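Long-range contacts in major capsid protein (Paramecium bursaria Chlorella virus 1, PDB 5TIP), which self-assembles as trimers into the glycosylated icosahedral shell, about 190 nm across with pseudo T=169 symmetry, of a large DNA virus of algae: residues T243-Q248 against Y382-I387; N306-V311 against E400-N405. All coordinates share one frame; numbering follows the deposited sequence.

Interaction 1. Residues T243-Q248 against Y382-I387; sequences TTQASQ and YKTCSI. With BGC (beta-D-glucopyranose), chain G.
Ala246 O takes the backbone N-H of Tyr382, with 2.9 Å between Ala246 O and Tyr382 N. The bond lies just before strand 247-251, which pairs antiparallel with strand 376-387 in the second jelly roll of a capsid protein of the double jelly-roll type. From Thr243 to Gln245 side chains and water bridge the gap, and the backbones meet again at Ser241 and Cys385. Water 1 lies between the two chains: it accepts from Ala246 N, 3.1 Å away, and also sits 2.8 Å from Thr244 O and 2.7 Å from Lys383 O. Gln245 reaches over with its side-chain amide, NE2 donating to Tyr382 O at 3.2 Å. The acceptor lies close to the amide plane, yet NE2 approaches from above the carbonyl plane of Tyr382; the same nitrogen also bonds Asp313. Tyr382 turns CG beside its own backbone N, anti to the carbonyl carbon (chi1 -57°), and its CD2 packs against Ala246 CB. Gln248 OE1 stands at the edge of the ring, in its plane, with the amide tilted 52° from the ring. The modelled 2.4 Å between Gln248 OE1 and Tyr382 OH is too short to be trusted in detail, although the hydroxyl is placed to donate there. Lys383 points away from this partner and forms a salt bridge with Glu307, while at the far end Ile387 borders a bound glucose of the glycan coat. Thr384 and Gln245 cross at about a right angle, Thr384 OG1 lying 3.2 Å from Gln245 CG, and water 2 joins that hydroxyl to Gln245 OE1, to which its bond is weak.

Interaction 2. Residues N306-V311 against E400-N405; sequences NEQLAV and ETVTAN. With BGC (beta-D-glucopyranose), chain H.
Gln308 sets CG anti to its backbone N (chi1 -168°) and bends at chi2 (75°), which places CD; Thr403 answers with OG1 anti to its own backbone N (chi1 -177°), facing Gln308 O. At the end of the glutamine, NE2 lies 2.7 Å from Val402 O. The threonine bond is the better formed of the two: OG1 donates to Gln308 O at 2.9 Å, in the carbonyl plane and on a lone pair. The same torsion puts Thr403 CG2 in the crowded position between backbone N and carbonyl carbon. The amide bond to Val402 O is weak because its N-H is badly bent from the acceptor, and Thr399 O is the stronger partner of Gln308 NE2. Residues 307-309 form a single 3-10 turn in the long loop between strands 257-266 and 312-319 of the second jelly roll. An Asx turn opens it, Asn306 OD1 accepting from Gln308 N at 3.0 Å, and Ala310 N closes it on Glu307 O. Ala310 O lies 3.4 Å from Thr403 OG1 and takes a weak bond from Lys383. At one end of the strand segment Glu400 forms a salt bridge with Arg145 of the second subunit; at the other, host-glycosylated Asn405 is covalently linked through ND2 to C1 of a glucose.

The two contacts touch, their centres about 10 Å apart, and both reach the same sheet of the second jelly roll; 306-311 is the loop that lies on strand 402-404 and leads into strand 312-319. Their segments alternate along the chain: 243-248, 306-311, 382-387, 400-405. Strand 376-387 is the shared element, antiparallel to strand 247-251 in interaction 1 and parallel to strand 402-404, which belongs to interaction 2. Direct links join the pair, Lys383 N lying 2.9 Å from Val311 O and Ile387 O 2.8 Å from Asn405 N, both probable hydrogen bonds. Asn405, which bears a glucose, follows the end of strand 402-404.

Interaction 1. Residues T243-Q248 against Y382-I387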
loop_
_atom_site.group_PDB
_atom_site.type_symbol
_atom_site.label_atom_id
_atom_site.label_comp_id
_atom_site.label_asym_id
_atom_site.label_seq_id
_atom_site.Cartn_x
_atom_site.Cartn_y
_atom_site.Cartn_z
ATOM N N THR A 243 -40.648 -8.332 4.038
ATOM C CA THR A 243 -41.686 -8.705 3.087
ATOM C C THR A 243 -41.713 -7.848 1.832
ATOM O O THR A 243 -42.270 -8.291 0.821
ATOM C CB THR A 243 -43.073 -8.641 3.748
ATOM O OG1 THR A 243 -43.192 -7.430 4.504
ATOM C CG2 THR A 243 -43.281 -9.832 4.669
ATOM N N THR A 244 -41.130 -6.653 1.858
ATOM C CA THR A 244 -41.108 -5.772 0.699
ATOM C C THR A 244 -39.837 -4.935 0.748
ATOM O O THR A 244 -39.017 -5.063 1.662
ATOM C CB THR A 244 -42.355 -4.882 0.659
ATOM O OG1 THR A 244 -42.336 -4.079 -0.529
ATOM C CG2 THR A 244 -42.396 -3.975 1.878
ATOM N N GLN A 245 -39.674 -4.074 -0.254
ATOM C CA GLN A 245 -38.539 -3.155 -0.326
ATOM C C GLN A 245 -38.989 -1.811 0.235
ATOM O O GLN A 245 -39.704 -1.056 -0.427
ATOM C CB GLN A 245 -38.030 -3.020 -1.757
ATOM C CG GLN A 245 -37.541 -4.322 -2.366
ATOM C CD GLN A 245 -36.662 -4.105 -3.582
ATOM O OE1 GLN A 245 -36.904 -4.672 -4.647
ATOM N NE2 GLN A 245 -35.625 -3.290 -3.423
ATOM N N ALA A 246 -38.569 -1.515 1.460
ATOM C CA ALA A 246 -38.901 -0.238 2.064
ATOM C C ALA A 246 -38.013 0.868 1.497
ATOM O O ALA A 246 -36.930 0.619 0.961
ATOM C CB ALA A 246 -38.757 -0.308 3.582
ATOM N N SER A 247 -38.489 2.104 1.624
ATOM C CA SER A 247 -37.762 3.271 1.146
ATOM C C SER A 247 -37.848 4.374 2.190
ATOM O O SER A 247 -38.785 4.419 2.991
ATOM C CB SER A 247 -38.307 3.770 -0.198
ATOM O OG SER A 247 -39.678 4.112 -0.098
ATOM N N GLN A 248 -36.860 5.266 2.172
ATOM C CA GLN A 248 -36.817 6.367 3.122
ATOM C C GLN A 248 -36.218 7.602 2.464
ATOM O O GLN A 248 -35.474 7.513 1.484
ATOM C CB GLN A 248 -36.012 5.993 4.374
ATOM C CG GLN A 248 -36.779 5.158 5.385
ATOM C CD GLN A 248 -35.984 4.905 6.647
ATOM O OE1 GLN A 248 -34.874 4.375 6.600
ATOM N NE2 GLN A 248 -36.549 5.283 7.787
ATOM N N TYR A 382 -34.195 -0.232 0.493
ATOM C CA TYR A 382 -33.601 -1.395 1.133
ATOM C C TYR A 382 -33.938 -2.666 0.368
ATOM O O TYR A 382 -34.933 -2.746 -0.356
ATOM C CB TYR A 382 -34.079 -1.516 2.583
ATOM C CG TYR A 382 -33.795 -0.287 3.411
ATOM C CD1 TYR A 382 -32.522 -0.032 3.894
ATOM C CD2 TYR A 382 -34.800 0.626 3.700
ATOM C CE1 TYR A 382 -32.257 1.091 4.647
ATOM C CE2 TYR A 382 -34.542 1.754 4.453
ATOM C CZ TYR A 382 -33.269 1.982 4.923
ATOM O OH TYR A 382 -33.002 3.103 5.673
ATOM N N LYS A 383 -33.080 -3.667 0.534
ATOM C CA LYS A 383 -33.350 -4.980 -0.020
ATOM C C LYS A 383 -34.482 -5.654 0.749
ATOM O O LYS A 383 -34.845 -5.252 1.858
ATOM C CB LYS A 383 -32.096 -5.853 0.027
ATOM C CG LYS A 383 -30.898 -5.265 -0.696
ATOM C CD LYS A 383 -29.684 -6.162 -0.535
ATOM C CE LYS A 383 -28.451 -5.554 -1.180
ATOM N NZ LYS A 383 -27.247 -6.399 -0.949
ATOM N N THR A 384 -35.042 -6.695 0.144
ATOM C CA THR A 384 -36.046 -7.511 0.818
ATOM C C THR A 384 -35.322 -8.524 1.694
ATOM O O THR A 384 -34.684 -9.452 1.186
ATOM C CB THR A 384 -36.949 -8.205 -0.196
ATOM O OG1 THR A 384 -37.597 -7.223 -1.014
ATOM C CG2 THR A 384 -38.005 -9.032 0.515
ATOM N N CYS A 385 -35.417 -8.347 3.012
ATOM C CA CYS A 385 -34.726 -9.213 3.966
ATOM C C CYS A 385 -35.503 -10.524 4.111
ATOM O O CYS A 385 -36.071 -10.847 5.157
ATOM C CB CYS A 385 -34.566 -8.503 5.301
ATOM S SG CYS A 385 -33.947 -6.814 5.154
ATOM N N SER A 386 -35.513 -11.293 3.023
ATOM C CA SER A 386 -36.322 -12.499 2.937
ATOM C C SER A 386 -35.514 -13.787 2.951
ATOM O O SER A 386 -36.112 -14.868 2.999
ATOM C CB SER A 386 -37.184 -12.464 1.666
ATOM O OG SER A 386 -36.373 -12.350 0.510
ATOM N N ILE A 387 -34.186 -13.713 2.916
ATOM C CA ILE A 387 -33.356 -14.912 2.880
ATOM C C ILE A 387 -33.255 -15.507 4.276
ATOM O O ILE A 387 -33.121 -14.782 5.269
ATOM C CB ILE A 387 -31.960 -14.594 2.323
ATOM C CG1 ILE A 387 -32.057 -13.910 0.962
ATOM C CG2 ILE A 387 -31.134 -15.868 2.218
ATOM C CD1 ILE A 387 -30.706 -13.525 0.412
HETATM C C2 BGC G . -32.542 -18.735 -2.185
HETATM C C3 BGC G . -33.838 -19.532 -2.158
HETATM C C4 BGC G . -34.474 -19.415 -0.782
HETATM C C5 BGC G . -34.651 -17.952 -0.400
HETATM C C6 BGC G . -35.272 -17.822 0.985
HETATM C C1 BGC G . -32.746 -17.310 -1.684
HETATM O O2 BGC G . -32.029 -18.705 -3.521
HETATM O O3 BGC G . -33.544 -20.907 -2.405
HETATM O O4 BGC G . -35.745 -20.075 -0.775
HETATM O O5 BGC G . -33.387 -17.292 -0.409
HETATM O O6 BGC G . -34.357 -18.321 1.966
HETATM O O HOH W 1 -36.886 -3.756 2.840
HETATM O O HOH W 2 -36.172 -7.140 -3.546
#

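Interaction 2. Residues N306-V311 against E400-N405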
loop_
_atom_site.group_PDB
_atom_site.type_symbol
_atom_site.label_atom_id
_atom_site.label_comp_id
_atom_site.label_asym_id
_atom_site.label_seq_id
_atom_site.Cartn_x
_atom_site.Cartn_y
_atom_site.Cartn_z
ATOM N N ASN A 306 -18.892 -9.374 2.168
ATOM C CA ASN A 306 -19.984 -9.986 1.423
ATOM C C ASN A 306 -21.098 -8.963 1.248
ATOM O O ASN A 306 -21.761 -8.585 2.219
ATOM C CB ASN A 306 -20.487 -11.227 2.151
ATOM C CG ASN A 306 -21.305 -12.130 1.259
ATOM O OD1 ASN A 306 -21.854 -11.689 0.250
ATOM N ND2 ASN A 306 -21.390 -13.403 1.623
ATOM N N GLU A 307 -21.296 -8.506 0.009
ATOM C CA GLU A 307 -22.364 -7.553 -0.271
ATOM C C GLU A 307 -23.739 -8.163 -0.024
ATOM O O GLU A 307 -24.693 -7.439 0.285
ATOM C CB GLU A 307 -22.240 -7.048 -1.711
ATOM C CG GLU A 307 -23.421 -6.229 -2.209
ATOM C CD GLU A 307 -23.650 -4.965 -1.399
ATOM O OE1 GLU A 307 -22.678 -4.442 -0.808
ATOM O OE2 GLU A 307 -24.808 -4.497 -1.349
ATOM N N GLN A 308 -23.857 -9.490 -0.135
ATOM C CA GLN A 308 -25.139 -10.149 0.079
ATOM C C GLN A 308 -25.689 -9.899 1.477
ATOM O O GLN A 308 -26.906 -9.977 1.678
ATOM C CB GLN A 308 -24.998 -11.653 -0.169
ATOM C CG GLN A 308 -26.317 -12.400 -0.250
ATOM C CD GLN A 308 -27.032 -12.155 -1.563
ATOM O OE1 GLN A 308 -26.604 -12.634 -2.614
ATOM N NE2 GLN A 308 -28.118 -11.391 -1.514
ATOM N N LEU A 309 -24.825 -9.598 2.444
ATOM C CA LEU A 309 -25.243 -9.340 3.816
ATOM C C LEU A 309 -25.469 -7.861 4.110
ATOM O O LEU A 309 -25.855 -7.523 5.234
ATOM C CB LEU A 309 -24.215 -9.913 4.799
ATOM C CG LEU A 309 -23.938 -11.414 4.687
ATOM C CD1 LEU A 309 -22.896 -11.846 5.707
ATOM C CD2 LEU A 309 -25.221 -12.209 4.867
ATOM N N ALA A 310 -25.234 -6.976 3.144
ATOM C CA ALA A 310 -25.561 -5.567 3.312
ATOM C C ALA A 310 -27.044 -5.337 3.030
ATOM O O ALA A 310 -27.707 -6.139 2.367
ATOM C CB ALA A 310 -24.697 -4.701 2.396
ATOM N N VAL A 311 -27.566 -4.221 3.540
ATOM C CA VAL A 311 -29.014 -4.036 3.557
ATOM C C VAL A 311 -29.470 -3.055 2.481
ATOM O O VAL A 311 -30.602 -3.139 1.990
ATOM C CB VAL A 311 -29.482 -3.590 4.955
ATOM C CG1 VAL A 311 -28.997 -2.183 5.278
ATOM C CG2 VAL A 311 -30.995 -3.706 5.088
ATOM N N GLU A 400 -29.723 -10.220 -6.223
ATOM C CA GLU A 400 -29.070 -8.962 -5.873
ATOM C C GLU A 400 -29.877 -8.119 -4.893
ATOM O O GLU A 400 -29.291 -7.442 -4.041
ATOM C CB GLU A 400 -28.799 -8.141 -7.137
ATOM C CG GLU A 400 -28.087 -6.819 -6.872
ATOM C CD GLU A 400 -28.097 -5.890 -8.070
ATOM O OE1 GLU A 400 -28.799 -6.190 -9.058
ATOM O OE2 GLU A 400 -27.408 -4.849 -8.018
ATOM N N THR A 401 -31.206 -8.147 -4.981
ATOM C CA THR A 401 -32.047 -7.214 -4.244
ATOM C C THR A 401 -32.587 -7.799 -2.944
ATOM O O THR A 401 -33.550 -7.262 -2.385
ATOM C CB THR A 401 -33.203 -6.738 -5.124
ATOM O OG1 THR A 401 -33.994 -7.863 -5.527
ATOM C CG2 THR A 401 -32.668 -6.034 -6.361
ATOM N N VAL A 402 -31.998 -8.891 -2.453
ATOM C CA VAL A 402 -32.435 -9.514 -1.211
ATOM C C VAL A 402 -31.238 -9.718 -0.292
ATOM O O VAL A 402 -30.085 -9.758 -0.727
ATOM C CB VAL A 402 -33.157 -10.856 -1.457
ATOM C CG1 VAL A 402 -34.493 -10.621 -2.145
ATOM C CG2 VAL A 402 -32.287 -11.779 -2.288
ATOM N N THR A 403 -31.532 -9.840 1.001
ATOM C CA THR A 403 -30.519 -10.102 2.013
ATOM C C THR A 403 -31.139 -10.967 3.104
ATOM O O THR A 403 -32.321 -11.316 3.051
ATOM C CB THR A 403 -29.948 -8.801 2.587
ATOM O OG1 THR A 403 -28.911 -9.106 3.527
ATOM C CG2 THR A 403 -31.036 -8.004 3.283
ATOM N N ALA A 404 -30.322 -11.323 4.091
ATOM C CA ALA A 404 -30.776 -12.187 5.173
ATOM C C ALA A 404 -31.841 -11.495 6.014
ATOM O O ALA A 404 -31.851 -10.271 6.162
ATOM C CB ALA A 404 -29.601 -12.600 6.055
ATOM N N ASN A 405 -32.746 -12.302 6.574
ATOM C CA ASN A 405 -33.827 -11.754 7.386
ATOM C C ASN A 405 -33.316 -11.097 8.661
ATOM O O ASN A 405 -34.049 -10.323 9.285
ATOM C CB ASN A 405 -34.835 -12.844 7.745
ATOM C CG ASN A 405 -34.299 -13.818 8.773
ATOM O OD1 ASN A 405 -33.117 -14.151 8.786
ATOM N ND2 ASN A 405 -35.175 -14.247 9.675
HETATM C C2 BGC H . -35.457 -14.733 11.945
HETATM C C3 BGC H . -35.217 -15.730 13.075
HETATM C C4 BGC H . -35.279 -17.152 12.546
HETATM C C5 BGC H . -34.450 -17.320 11.284
HETATM C C6 BGC H . -34.622 -18.725 10.718
HETATM C C1 BGC H . -34.583 -15.051 10.728
HETATM O O2 BGC H . -35.159 -13.410 12.409
HETATM O O3 BGC H . -36.227 -15.613 14.087
HETATM O O4 BGC H . -34.797 -18.051 13.551
HETATM O O5 BGC H . -34.810 -16.375 10.290
HETATM O O6 BGC H . -35.992 -18.930 10.354
#